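Local coordinates for 3',5'-cyclic-nucleotide phosphodiesterase 1 (Saccharomyces cerevisiae S288C, PDB 4OJX), which belongs to the class-II cyclic-nucleotide phosphodiesterases, enzymes of the metallo-hydrolase superfamily, and here holds two zinc ions with guanosine-5'-monophosphate bound to them, at residues T7-N12 and C22-P27; P33-V38 and Q119-Y124; I239-D244 and G275-C280. All coordinates share one frame; numbering follows the deposited sequence.

Interaction 1: residues T7-N12 and C22-P27; sequences TILGAN and CFILKP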
ATOM      1  N   THR A   7      -5.007  16.601  -7.928  1.00  9.97           N
ATOM      2  CA  THR A   7      -5.429  15.966  -6.688  1.00 10.33           C
ATOM      3  C   THR A   7      -4.255  15.188  -6.115  1.00 10.59           C
ATOM      4  O   THR A   7      -3.710  14.301  -6.769  1.00 11.16           O
ATOM      5  CB  THR A   7      -6.592  14.986  -6.912  1.00 12.34           C
ATOM      6  OG1 THR A   7      -7.610  15.596  -7.711  1.00 14.54           O
ATOM      7  CG2 THR A   7      -7.186  14.547  -5.580  1.00 14.12           C
ATOM      8  N   ILE A   8      -3.847  15.532  -4.901  1.00 10.62           N
ATOM      9  CA  ILE A   8      -2.731  14.844  -4.259  1.00 10.22           C
ATOM     10  C   ILE A   8      -3.277  13.623  -3.530  1.00 10.08           C
ATOM     11  O   ILE A   8      -3.831  13.746  -2.446  1.00 11.63           O
ATOM     12  CB  ILE A   8      -1.976  15.771  -3.285  1.00 11.58           C
ATOM     13  CG1 ILE A   8      -1.613  17.086  -3.989  1.00 14.05           C
ATOM     14  CG2 ILE A   8      -0.764  15.043  -2.705  1.00 11.25           C
ATOM     15  CD1 ILE A   8      -1.021  18.153  -3.106  1.00 18.97           C
ATOM     16  N   LEU A   9      -3.156  12.450  -4.140  1.00 10.28           N
ATOM     17  CA  LEU A   9      -3.579  11.225  -3.464  1.00 10.79           C
ATOM     18  C   LEU A   9      -2.530  10.734  -2.499  1.00 10.89           C
ATOM     19  O   LEU A   9      -2.854  10.255  -1.417  1.00 13.37           O
ATOM     20  CB  LEU A   9      -3.957  10.119  -4.449  1.00 12.17           C
ATOM     21  CG  LEU A   9      -5.191  10.392  -5.308  1.00 12.66           C
ATOM     22  CD1 LEU A   9      -5.555   9.133  -6.077  1.00 13.46           C
ATOM     23  CD2 LEU A   9      -6.387  10.901  -4.510  1.00 15.36           C
ATOM     24  N   GLY A  10      -1.270  10.857  -2.886  1.00 10.44           N
ATOM     25  CA  GLY A  10      -0.175  10.399  -2.047  1.00 10.82           C
ATOM     26  C   GLY A  10       1.062  11.215  -2.291  1.00 10.61           C
ATOM     27  O   GLY A  10       1.437  11.461  -3.440  1.00 11.92           O
ATOM     28  N   ALA A  11       1.698  11.648  -1.209  1.00 11.78           N
ATOM     29  CA  ALA A  11       2.944  12.388  -1.308  1.00 13.59           C
ATOM     30  C   ALA A  11       3.982  11.888  -0.305  1.00 12.72           C
ATOM     31  O   ALA A  11       4.970  12.553  -0.066  1.00 14.93           O
ATOM     32  CB  ALA A  11       2.689  13.878  -1.124  1.00 15.60           C
ATOM     33  N   ASN A  12       3.759  10.700   0.241  1.00 11.21           N
ATOM     34  CA  ASN A  12       4.624  10.103   1.257  1.00 11.41           C
ATOM     35  C   ASN A  12       5.796   9.396   0.584  1.00  9.88           C
ATOM     36  O   ASN A  12       5.575   8.587  -0.310  1.00 12.12           O
ATOM     37  CB  ASN A  12       3.753   9.117   2.050  1.00 12.93           C
ATOM     38  CG  ASN A  12       4.520   8.259   3.030  1.00 13.34           C
ATOM     39  OD1 ASN A  12       5.624   8.571   3.445  1.00 12.73           O
ATOM     40  ND2 ASN A  12       3.904   7.146   3.403  1.00 17.44           N
ATOM     41  N   CYS A  22       1.182   9.467  -5.762  1.00  8.60           N
ATOM     42  CA  CYS A  22       0.188   9.457  -6.838  1.00  9.34           C
ATOM     43  C   CYS A  22      -0.504  10.803  -6.912  1.00  8.77           C
ATOM     44  O   CYS A  22      -1.007  11.293  -5.894  1.00  9.42           O
ATOM     45  CB  CYS A  22      -0.858   8.360  -6.624  1.00 10.09           C
ATOM     46  SG  CYS A  22      -2.102   8.312  -7.937  1.00 11.54           S
ATOM     47  N   PHE A  23      -0.537  11.388  -8.111  1.00  8.82           N
ATOM     48  CA  PHE A  23      -1.221  12.658  -8.342  1.00  9.46           C
ATOM     49  C   PHE A  23      -2.225  12.471  -9.463  1.00  9.71           C
ATOM     50  O   PHE A  23      -1.888  11.902 -10.503  1.00 12.13           O
ATOM     51  CB  PHE A  23      -0.200  13.737  -8.720  1.00 10.74           C
ATOM     52  CG  PHE A  23       1.028  13.726  -7.856  1.00 10.19           C
ATOM     53  CD1 PHE A  23       0.954  14.018  -6.498  1.00 11.70           C
ATOM     54  CD2 PHE A  23       2.260  13.393  -8.398  1.00 10.69           C
ATOM     55  CE1 PHE A  23       2.089  13.985  -5.703  1.00 12.34           C
ATOM     56  CE2 PHE A  23       3.402  13.374  -7.610  1.00 12.58           C
ATOM     57  CZ  PHE A  23       3.317  13.666  -6.259  1.00 12.15           C
ATOM     58  N   ILE A  24      -3.447  12.954  -9.269  1.00  9.78           N
ATOM     59  CA  ILE A  24      -4.453  12.920 -10.317  1.00  9.98           C
ATOM     60  C   ILE A  24      -4.496  14.278 -10.998  1.00  9.80           C
ATOM     61  O   ILE A  24      -4.449  15.313 -10.328  1.00 10.51           O
ATOM     62  CB  ILE A  24      -5.847  12.595  -9.728  1.00 12.53           C
ATOM     63  CG1 ILE A  24      -5.844  11.253  -9.002  1.00 14.57           C
ATOM     64  CG2 ILE A  24      -6.946  12.703 -10.786  1.00 13.37           C
ATOM     65  CD1 ILE A  24      -5.480  10.093  -9.880  1.00 16.11           C
ATOM     66  N   LEU A  25      -4.592  14.277 -12.325  1.00  9.77           N
ATOM     67  CA  LEU A  25      -4.665  15.517 -13.100  1.00 10.26           C
ATOM     68  C   LEU A  25      -5.930  15.567 -13.931  1.00 10.23           C
ATOM     69  O   LEU A  25      -6.350  14.557 -14.502  1.00 10.61           O
ATOM     70  CB  LEU A  25      -3.491  15.608 -14.071  1.00 10.91           C
ATOM     71  CG  LEU A  25      -2.075  15.358 -13.559  1.00 11.94           C
ATOM     72  CD1 LEU A  25      -1.074  15.468 -14.701  1.00 13.43           C
ATOM     73  CD2 LEU A  25      -1.735  16.336 -12.454  1.00 13.99           C
ATOM     74  N   LYS A  26      -6.496  16.770 -14.035  1.00 10.23           N
ATOM     75  CA  LYS A  26      -7.567  17.045 -14.995  1.00 10.77           C
ATOM     76  C   LYS A  26      -7.561  18.530 -15.330  1.00 11.09           C
ATOM     77  O   LYS A  26      -7.002  19.341 -14.587  1.00 11.15           O
ATOM     78  CB  LYS A  26      -8.940  16.610 -14.459  1.00 11.31           C
ATOM     79  CG  LYS A  26      -9.409  17.398 -13.246  1.00 11.98           C
ATOM     80  CD  LYS A  26     -10.823  17.006 -12.809  1.00 12.94           C
ATOM     81  CE  LYS A  26     -11.939  17.583 -13.687  1.00 13.37           C
ATOM     82  NZ  LYS A  26     -12.010  19.069 -13.643  1.00 14.36           N
ATOM     83  N   PRO A  27      -8.189  18.902 -16.455  1.00 11.21           N
ATOM     84  CA  PRO A  27      -8.359  20.330 -16.727  1.00 11.68           C
ATOM     85  C   PRO A  27      -9.207  20.997 -15.659  1.00 11.92           C
ATOM     86  O   PRO A  27     -10.133  20.380 -15.114  1.00 12.49           O
ATOM     87  CB  PRO A  27      -9.096  20.348 -18.076  1.00 12.42           C
ATOM     88  CG  PRO A  27      -8.756  19.037 -18.702  1.00 12.32           C
ATOM     89  CD  PRO A  27      -8.701  18.066 -17.556  1.00 11.92           C
TER
HETATM   90  O   HOH W   1      -7.345  16.323 -10.333  1.00 13.94           O
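Leu9 leans over Ile24 on the face of the sheet that also carries Thr7 and Cys22, its CD1 methyl lying 3.6 Å from Ile24 CG1. The two side chains are set at a slant to each other, and the same methyl reaches Cys22 SG at 4.0 Å, so one branch of the leucine bridges two residues of strand 22-27. Thr7, by contrast, runs alongside Ile24 and points the same way, with the two CB atoms 3.8 Å apart. Its OG1 stands beside the backbone N (chi1 -48°), where it meets a water that also gives a weak hydrogen bond to Ile24 O. Helix 44-53 covers this face through Leu47 and Met50. On the other face Ile8 CG2 comes to the edge of the Phe23 ring, close to its plane, 4.3 Å from CE1.

The backbones are antiparallel. Thr7 and Ile24 exchange two hydrogen bonds, Thr7 N to Ile24 O at 2.8 Å and Ile24 N to Thr7 O at 2.9 Å. Beyond Ile8 the register slips by one residue, and Cys22 O accepts from both Gly10 N (3.1 Å) and, weakly, Leu9 N. Leu9 is thereby turned toward strand 22-27. Two residues, Leu9 and Gly10, facing the single Cys22 make a classic beta bulge, formed where the chain turns a corner at Leu9, as it leaves the line of strand 4-8.

Interaction 2: residues P33-V38 and Q119-Y124; sequences PELIAV and QGITDY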
ATOM      1  N   PRO A  33     -15.697  12.754 -16.680  1.00 14.33           N
ATOM      2  CA  PRO A  33     -15.246  11.794 -15.660  1.00 15.37           C
ATOM      3  C   PRO A  33     -13.785  11.364 -15.815  1.00 14.73           C
ATOM      4  O   PRO A  33     -13.208  10.788 -14.891  1.00 15.77           O
ATOM      5  CB  PRO A  33     -16.184  10.601 -15.867  1.00 18.06           C
ATOM      6  CG  PRO A  33     -16.636  10.714 -17.282  1.00 18.71           C
ATOM      7  CD  PRO A  33     -16.742  12.188 -17.550  1.00 16.35           C
ATOM      8  N   GLU A  34     -13.185  11.640 -16.963  1.00 13.80           N
ATOM      9  CA  GLU A  34     -11.837  11.162 -17.250  1.00 13.83           C
ATOM     10  C   GLU A  34     -10.774  11.860 -16.412  1.00 13.21           C
ATOM     11  O   GLU A  34     -10.835  13.066 -16.160  1.00 13.59           O
ATOM     12  CB  GLU A  34     -11.524  11.309 -18.742  1.00 16.65           C
ATOM     13  CG  GLU A  34     -12.288  10.339 -19.639  1.00 20.01           C
ATOM     14  CD  GLU A  34     -13.714  10.771 -19.946  1.00 22.85           C
ATOM     15  OE1 GLU A  34     -14.063  11.944 -19.706  1.00 21.45           O
ATOM     16  OE2 GLU A  34     -14.494   9.926 -20.437  1.00 29.68           O
ATOM     17  N   LEU A  35      -9.796  11.068 -15.978  1.00 11.98           N
ATOM     18  CA  LEU A  35      -8.718  11.524 -15.111  1.00 11.63           C
ATOM     19  C   LEU A  35      -7.419  10.867 -15.533  1.00 11.20           C
ATOM     20  O   LEU A  35      -7.423   9.726 -15.992  1.00 13.31           O
ATOM     21  CB  LEU A  35      -9.005  11.117 -13.664  1.00 11.66           C
ATOM     22  CG  LEU A  35     -10.262  11.702 -13.019  1.00 12.50           C
ATOM     23  CD1 LEU A  35     -10.584  10.976 -11.720  1.00 13.84           C
ATOM     24  CD2 LEU A  35     -10.107  13.200 -12.785  1.00 14.28           C
ATOM     25  N   ILE A  36      -6.319  11.595 -15.381  1.00 11.10           N
ATOM     26  CA  ILE A  36      -4.974  11.059 -15.553  1.00 11.64           C
ATOM     27  C   ILE A  36      -4.350  10.863 -14.182  1.00 10.42           C
ATOM     28  O   ILE A  36      -4.544  11.684 -13.295  1.00 11.04           O
ATOM     29  CB  ILE A  36      -4.084  12.040 -16.374  1.00 14.50           C
ATOM     30  CG1 ILE A  36      -4.447  11.973 -17.867  1.00 16.85           C
ATOM     31  CG2 ILE A  36      -2.595  11.810 -16.097  1.00 15.72           C
ATOM     32  CD1 ILE A  36      -3.721  12.995 -18.718  1.00 19.23           C
ATOM     33  N   ALA A  37      -3.590   9.792 -14.003  1.00 10.20           N
ATOM     34  CA  ALA A  37      -2.774   9.636 -12.806  1.00  9.81           C
ATOM     35  C   ALA A  37      -1.309   9.742 -13.173  1.00  9.84           C
ATOM     36  O   ALA A  37      -0.874   9.178 -14.175  1.00 11.39           O
ATOM     37  CB  ALA A  37      -3.034   8.295 -12.144  1.00 10.61           C
ATOM     38  N   VAL A  38      -0.538  10.466 -12.369  1.00  9.51           N
ATOM     39  CA  VAL A  38       0.913  10.377 -12.440  1.00  9.28           C
ATOM     40  C   VAL A  38       1.356   9.556 -11.250  1.00  9.22           C
ATOM     41  O   VAL A  38       1.076   9.901 -10.094  1.00  9.29           O
ATOM     42  CB  VAL A  38       1.606  11.752 -12.442  1.00 10.69           C
ATOM     43  CG1 VAL A  38       3.104  11.563 -12.651  1.00 12.29           C
ATOM     44  CG2 VAL A  38       1.027  12.636 -13.535  1.00 13.25           C
ATOM     45  N   GLN A 119     -13.250   4.549 -11.991  1.00 13.53           N
ATOM     46  CA  GLN A 119     -13.434   4.099 -13.371  1.00 15.48           C
ATOM     47  C   GLN A 119     -12.938   5.147 -14.375  1.00 13.28           C
ATOM     48  O   GLN A 119     -12.531   4.813 -15.475  1.00 14.93           O
ATOM     49  CB  GLN A 119     -14.922   3.812 -13.598  1.00 18.75           C
ATOM     50  CG  GLN A 119     -15.291   3.276 -14.972  1.00 24.84           C
ATOM     51  CD  GLN A 119     -16.791   3.171 -15.171  1.00 30.92           C
ATOM     52  OE1 GLN A 119     -17.506   4.177 -15.174  1.00 35.19           O
ATOM     53  NE2 GLN A 119     -17.276   1.953 -15.347  1.00 33.80           N
ATOM     54  N   GLY A 120     -12.979   6.417 -13.974  1.00 12.80           N
ATOM     55  CA  GLY A 120     -12.517   7.508 -14.819  1.00 13.78           C
ATOM     56  C   GLY A 120     -11.003   7.662 -14.913  1.00 13.16           C
ATOM     57  O   GLY A 120     -10.528   8.353 -15.820  1.00 14.90           O
ATOM     58  N   ILE A 121     -10.257   7.037 -13.986  1.00 14.52           N
ATOM     59  CA  ILE A 121      -8.783   7.086 -13.970  1.00 17.19           C
ATOM     60  C   ILE A 121      -8.312   6.051 -14.973  1.00 19.50           C
ATOM     61  O   ILE A 121      -8.115   4.873 -14.621  1.00 21.19           O
ATOM     62  CB  ILE A 121      -8.203   6.792 -12.554  1.00 17.31           C
ATOM     63  CG1 ILE A 121      -8.801   7.721 -11.493  1.00 18.53           C
ATOM     64  CG2 ILE A 121      -6.677   6.864 -12.546  1.00 20.56           C
ATOM     65  CD1 ILE A 121      -8.175   7.590 -10.126  1.00 23.96           C
ATOM     66  N   THR A 122      -8.160   6.494 -16.222  1.00 17.47           N
ATOM     67  CA  THR A 122      -7.894   5.593 -17.352  1.00 20.77           C
ATOM     68  C   THR A 122      -6.494   5.645 -17.977  1.00 19.96           C
ATOM     69  O   THR A 122      -6.202   4.832 -18.856  1.00 19.62           O
ATOM     70  CB  THR A 122      -8.842   5.901 -18.513  1.00 21.08           C
ATOM     71  OG1 THR A 122      -8.536   7.208 -19.018  1.00 22.57           O
ATOM     72  CG2 THR A 122     -10.302   5.821 -18.074  1.00 22.97           C
ATOM     73  N   ASP A 123      -5.661   6.612 -17.594  1.00 14.27           N
ATOM     74  CA  ASP A 123      -4.266   6.636 -18.046  1.00 12.51           C
ATOM     75  C   ASP A 123      -3.389   6.918 -16.836  1.00 11.18           C
ATOM     76  O   ASP A 123      -3.623   7.881 -16.125  1.00 11.41           O
ATOM     77  CB  ASP A 123      -3.990   7.744 -19.095  1.00 15.47           C
ATOM     78  CG  ASP A 123      -4.665   7.514 -20.450  1.00 18.04           C
ATOM     79  OD1 ASP A 123      -4.220   6.660 -21.233  1.00 17.03           O
ATOM     80  OD2 ASP A 123      -5.596   8.274 -20.756  1.00 23.40           O
ATOM     81  N   TYR A 124      -2.365   6.096 -16.645  1.00 10.25           N
ATOM     82  CA  TYR A 124      -1.321   6.336 -15.646  1.00  9.78           C
ATOM     83  C   TYR A 124      -0.026   6.645 -16.372  1.00  9.87           C
ATOM     84  O   TYR A 124       0.311   5.973 -17.352  1.00 11.82           O
ATOM     85  CB  TYR A 124      -1.060   5.093 -14.804  1.00 10.13           C
ATOM     86  CG  TYR A 124      -2.156   4.626 -13.894  1.00 10.22           C
ATOM     87  CD1 TYR A 124      -3.245   3.913 -14.384  1.00 11.73           C
ATOM     88  CD2 TYR A 124      -2.071   4.845 -12.527  1.00 10.33           C
ATOM     89  CE1 TYR A 124      -4.234   3.456 -13.525  1.00 12.93           C
ATOM     90  CE2 TYR A 124      -3.047   4.398 -11.659  1.00 11.28           C
ATOM     91  CZ  TYR A 124      -4.127   3.707 -12.161  1.00 11.87           C
ATOM     92  OH  TYR A 124      -5.089   3.228 -11.297  1.00 13.05           O
TER
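Segments 33-38 and 119-124 run parallel, their strand axes 38° apart, joined by hydrogen bonds from Leu35 N to Gly120 O (2.8 Å), just before strand 121-124, and from Ala37 N to Asp123 O (2.9 Å, nearly straight at 174°). Between these, an inverse gamma turn centred on Ile121 accompanies looser pairing: the bond from Thr122 N to Leu35 O is weak, and Asp123 N is buried with no partner in the model.

Leu35, Ile121, Ala37 and Tyr124 share one face. Leu35 CD1 passes across Ile121 at 3.7 Å from CG1, which stands beside the backbone N (chi1 -54°) while CG2, anti to that N, is directed to Ala37 and lies 3.9 Å from its CB. The small methyl of Ala37 also meets the Tyr124 ring obliquely, 3.6 Å from CD2, and so touches the side chains of two residues on the neighbouring strand. Ile24 of strand 22-27 packs on Leu35, Ala37 and Ile121, extending this apolar layer. On the opposite face Asp123 turns its carboxylate to Thr200 and Trp156, which hydrogen-bond its two oxygens. The whole is a parallel strand pair inside a mixed beta-sheet, its strands linked by an 80-residue connection that includes several helices.

Interaction 3: residues I239-D244 and G275-C280; sequences IIVCGD and GILVEC. With ZN (zinc ion), chain D; ZN (zinc ion), chain E; 5GP (guanosine-5'-monophosphate), chain C.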
ATOM      1  N   ILE A 239       2.636  22.062 -16.435  1.00 11.84           N
ATOM      2  CA  ILE A 239       3.110  21.632 -15.126  1.00 11.55           C
ATOM      3  C   ILE A 239       4.155  20.547 -15.329  1.00 10.82           C
ATOM      4  O   ILE A 239       4.126  19.818 -16.322  1.00 11.29           O
ATOM      5  CB  ILE A 239       1.971  21.134 -14.209  1.00 12.36           C
ATOM      6  CG1 ILE A 239       1.106  20.088 -14.925  1.00 13.34           C
ATOM      7  CG2 ILE A 239       1.147  22.308 -13.699  1.00 13.03           C
ATOM      8  CD1 ILE A 239       0.107  19.367 -14.044  1.00 14.71           C
ATOM      9  N   ILE A 240       5.082  20.457 -14.387  1.00 10.86           N
ATOM     10  CA  ILE A 240       6.091  19.406 -14.389  1.00 10.38           C
ATOM     11  C   ILE A 240       5.828  18.518 -13.177  1.00 10.14           C
ATOM     12  O   ILE A 240       5.703  19.015 -12.061  1.00 10.32           O
ATOM     13  CB  ILE A 240       7.514  19.995 -14.315  1.00 10.77           C
ATOM     14  CG1 ILE A 240       7.793  20.884 -15.534  1.00 11.85           C
ATOM     15  CG2 ILE A 240       8.564  18.893 -14.160  1.00 12.32           C
ATOM     16  CD1 ILE A 240       9.030  21.760 -15.381  1.00 13.79           C
ATOM     17  N   VAL A 241       5.718  17.213 -13.415  1.00  9.95           N
ATOM     18  CA  VAL A 241       5.438  16.253 -12.347  1.00 10.41           C
ATOM     19  C   VAL A 241       6.561  15.225 -12.368  1.00 10.18           C
ATOM     20  O   VAL A 241       6.750  14.518 -13.362  1.00 10.76           O
ATOM     21  CB  VAL A 241       4.044  15.587 -12.485  1.00 11.03           C
ATOM     22  CG1 VAL A 241       3.752  14.769 -11.240  1.00 12.46           C
ATOM     23  CG2 VAL A 241       2.947  16.630 -12.683  1.00 12.31           C
ATOM     24  N   CYS A 242       7.291  15.135 -11.264  1.00 10.43           N
ATOM     25  CA  CYS A 242       8.564  14.414 -11.244  1.00 10.60           C
ATOM     26  C   CYS A 242       8.511  13.085 -10.513  1.00 10.74           C
ATOM     27  O   CYS A 242       7.849  12.932  -9.477  1.00 11.46           O
ATOM     28  CB  CYS A 242       9.645  15.264 -10.571  1.00 11.06           C
ATOM     29  SG  CYS A 242       9.882  16.903 -11.276  1.00 12.52           S
ATOM     30  N   GLY A 243       9.267  12.133 -11.040  1.00 10.53           N
ATOM     31  CA  GLY A 243       9.608  10.944 -10.279  1.00 10.73           C
ATOM     32  C   GLY A 243      10.809  11.202  -9.389  1.00  9.97           C
ATOM     33  O   GLY A 243      11.460  12.248  -9.500  1.00 10.83           O
ATOM     34  N   ASP A 244      11.110  10.231  -8.524  1.00 10.44           N
ATOM     35  CA  ASP A 244      12.242  10.295  -7.588  1.00 10.38           C
ATOM     36  C   ASP A 244      13.505  10.618  -8.404  1.00 10.42           C
ATOM     37  O   ASP A 244      13.655  10.151  -9.545  1.00 10.74           O
ATOM     38  CB  ASP A 244      12.479   8.950  -6.839  1.00 11.32           C
ATOM     39  CG  ASP A 244      11.259   8.422  -6.021  1.00 10.98           C
ATOM     40  OD1 ASP A 244      10.253   9.214  -6.032  1.00 10.59           O
ATOM     41  OD2 ASP A 244      11.332   7.211  -5.440  1.00 13.14           O
ATOM     42  N   GLY A 275       3.657  25.120 -12.216  1.00 12.95           N
ATOM     43  CA  GLY A 275       4.064  24.391 -11.030  1.00 12.41           C
ATOM     44  C   GLY A 275       5.027  23.295 -11.385  1.00 10.78           C
ATOM     45  O   GLY A 275       5.003  22.750 -12.494  1.00 11.24           O
ATOM     46  N   ILE A 276       5.875  22.968 -10.418  1.00 10.77           N
ATOM     47  CA  ILE A 276       6.713  21.775 -10.479  1.00 11.39           C
ATOM     48  C   ILE A 276       6.498  20.977  -9.206  1.00 10.81           C
ATOM     49  O   ILE A 276       6.646  21.518  -8.108  1.00 11.40           O
ATOM     50  CB  ILE A 276       8.216  22.082 -10.727  1.00 12.70           C
ATOM     51  CG1 ILE A 276       9.034  20.782 -10.727  1.00 13.21           C
ATOM     52  CG2 ILE A 276       8.752  23.122  -9.763  1.00 15.35           C
ATOM     53  CD1 ILE A 276      10.419  20.902 -11.315  1.00 15.79           C
ATOM     54  N   LEU A 277       6.120  19.709  -9.374  1.00 10.10           N
ATOM     55  CA  LEU A 277       5.964  18.776  -8.262  1.00  9.58           C
ATOM     56  C   LEU A 277       7.212  17.924  -8.231  1.00  9.43           C
ATOM     57  O   LEU A 277       7.417  17.084  -9.103  1.00 10.46           O
ATOM     58  CB  LEU A 277       4.725  17.901  -8.439  1.00 10.62           C
ATOM     59  CG  LEU A 277       3.385  18.454  -7.947  1.00 11.80           C
ATOM     60  CD1 LEU A 277       2.988  19.711  -8.702  1.00 12.76           C
ATOM     61  CD2 LEU A 277       2.279  17.403  -8.066  1.00 13.04           C
ATOM     62  N   VAL A 278       8.059  18.161  -7.238  1.00  9.42           N
ATOM     63  CA  VAL A 278       9.382  17.559  -7.226  1.00 10.00           C
ATOM     64  C   VAL A 278       9.738  17.159  -5.803  1.00 10.01           C
ATOM     65  O   VAL A 278       9.381  17.847  -4.844  1.00 10.35           O
ATOM     66  CB  VAL A 278      10.454  18.506  -7.841  1.00 11.11           C
ATOM     67  CG1 VAL A 278      10.525  19.827  -7.082  1.00 12.44           C
ATOM     68  CG2 VAL A 278      11.814  17.822  -7.918  1.00 12.99           C
ATOM     69  N   GLU A 279      10.462  16.057  -5.661  1.00 10.46           N
ATOM     70  CA  GLU A 279      10.773  15.557  -4.338  1.00 10.73           C
ATOM     71  C   GLU A 279      11.769  16.412  -3.567  1.00 11.11           C
ATOM     72  O   GLU A 279      12.648  17.070  -4.135  1.00 11.66           O
ATOM     73  CB  GLU A 279      11.321  14.134  -4.403  1.00 11.23           C
ATOM     74  CG  GLU A 279      12.713  13.992  -5.013  1.00 11.47           C
ATOM     75  CD  GLU A 279      13.487  12.872  -4.359  1.00 11.20           C
ATOM     76  OE1 GLU A 279      13.588  11.790  -4.969  1.00 11.13           O
ATOM     77  OE2 GLU A 279      13.971  13.071  -3.222  1.00 11.79           O
ATOM     78  N   CYS A 280      11.641  16.350  -2.249  1.00 11.61           N
ATOM     79  CA  CYS A 280      12.777  16.587  -1.381  1.00 11.41           C
ATOM     80  C   CYS A 280      12.641  15.566  -0.265  1.00 11.57           C
ATOM     81  O   CYS A 280      12.031  15.842   0.769  1.00 12.93           O
ATOM     82  CB  CYS A 280      12.806  18.018  -0.850  1.00 12.22           C
ATOM     83  SG  CYS A 280      14.405  18.436  -0.119  1.00 13.33           S
TER
HETATM   84 ZN    ZN D 403      12.196   5.237  -6.032  1.00 14.06          ZN
HETATM   85 ZN    ZN E 404       9.669   6.692  -4.225  1.00 12.28          ZN
HETATM   86  P   5GP C 402      12.530   5.278  -2.680  1.00 17.77           P
HETATM   87  O1P 5GP C 402      13.405   5.800  -1.620  1.00 18.84           O
HETATM   88  O2P 5GP C 402      13.169   5.271  -4.045  1.00 15.92           O
HETATM   89  O3P 5GP C 402      11.185   5.951  -2.642  1.00 20.81           O
HETATM   90  O5' 5GP C 402      12.348   3.773  -2.239  1.00 24.33           O
HETATM   91  C5' 5GP C 402      13.550   2.934  -2.137  1.00 30.06           C
HETATM   92  C4' 5GP C 402      14.198   2.838  -0.716  1.00 32.15           C
HETATM   93  O4' 5GP C 402      15.373   1.988  -0.771  1.00 34.56           O
HETATM   94  C3' 5GP C 402      14.728   4.192  -0.235  1.00 36.78           C
HETATM   95  O3' 5GP C 402      13.911   4.656   0.842  1.00 36.56           O
HETATM   96  C2' 5GP C 402      16.157   3.997   0.252  1.00 39.82           C
HETATM   97  O2' 5GP C 402      16.266   4.370   1.646  1.00 49.13           O
HETATM   98  C1' 5GP C 402      16.412   2.507   0.115  1.00 40.15           C
HETATM   99  N9  5GP C 402      17.780   2.242  -0.452  1.00 39.15           N
HETATM  100  C8  5GP C 402      18.080   2.346  -1.747  1.00 37.34           C
HETATM  101  N7  5GP C 402      19.360   2.034  -1.909  1.00 36.82           N
HETATM  102  C5  5GP C 402      19.867   1.740  -0.715  1.00 42.16           C
HETATM  103  C6  5GP C 402      21.101   1.373  -0.353  1.00 44.45           C
HETATM  104  O6  5GP C 402      22.001   1.257  -1.185  1.00 47.98           O
HETATM  105  N1  5GP C 402      21.385   1.114   0.992  1.00 45.89           N
HETATM  106  C2  5GP C 402      20.352   1.251   1.921  1.00 43.64           C
HETATM  107  N2  5GP C 402      20.601   1.014   3.204  1.00 43.73           N
HETATM  108  N3  5GP C 402      19.127   1.623   1.502  1.00 42.25           N
HETATM  109  C4  5GP C 402      18.887   1.866   0.195  1.00 40.79           C
HETATM  110  O   HOH W   2       6.864  14.617  -7.510  1.00 12.13           O
HETATM  111  O   HOH W   3      10.401  14.003  -7.587  1.00 11.80           O
HETATM  112  O   HOH W   4      10.559   5.016  -4.899  1.00 14.34           O
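Ile240 and Ile276 pack closely in the tightly paired part of these parallel strands, Ile240 CG2 lying 3.9 Å from Ile276 CD1 as the two branched chains slant past each other. Cys242 continues the same apolar patch: its SG, beside the backbone N (chi1 -55°), touches Val278 CB at 3.8 Å and Ile276 CG1 at 4.0 Å. Here the backbones are linked directly, by Ile240 N to Gly275 O, Leu277 N to Ile240 O (2.8 Å) and Cys242 N to Leu277 O.

Beyond Cys242 the strands separate and water takes over. One water donates to Gly243 O and accepts from Glu279 N. Glu279 OE1 comes within 3.3 Å of Asp244 CA, yet its carboxylate is held by Ser281, His294, Leu295 N and Val245 N. Asp244 OD2 bridges the two zinc ions, 2.1 Å from that of chain E and 2.2 Å from that of chain D; they also share a water and bind phosphate oxygens of guanosine-5'-monophosphate, and histidines and Asp132 complete the site.

Strands 238-242 and 273-279 belong to a beta-alpha-beta unit. Its helix 256-267 covers Ile240 and Ile276, strands 4-8 and 22-27 pack against the face bearing Ile239 and Leu277, and strand 321-325 flanks strand 273-279.

In the fold
All three contacts are largely buried, but they serve different layers. Interactions 1 and 2 lie in one mixed sheet, where strands 22-27 and 35-38 are neighbours, joined by backbone bonds of Phe23 with Val38 and Leu25 with Ile36. Interaction 3 belongs to the second mixed sheet and meets the first face to face: Phe23 rests on Val241 and Leu277, and Leu25 on Ile239. Each contact touches the other two, interactions 2 and 3 through Val38 and Val241. Chain direction differs too, antiparallel with a bulge in interaction 1, parallel in interactions 2 and 3. Interaction 2 includes partly exposed residues, mostly at its start, while interaction 3 alone passes from apolar packing into zinc coordination.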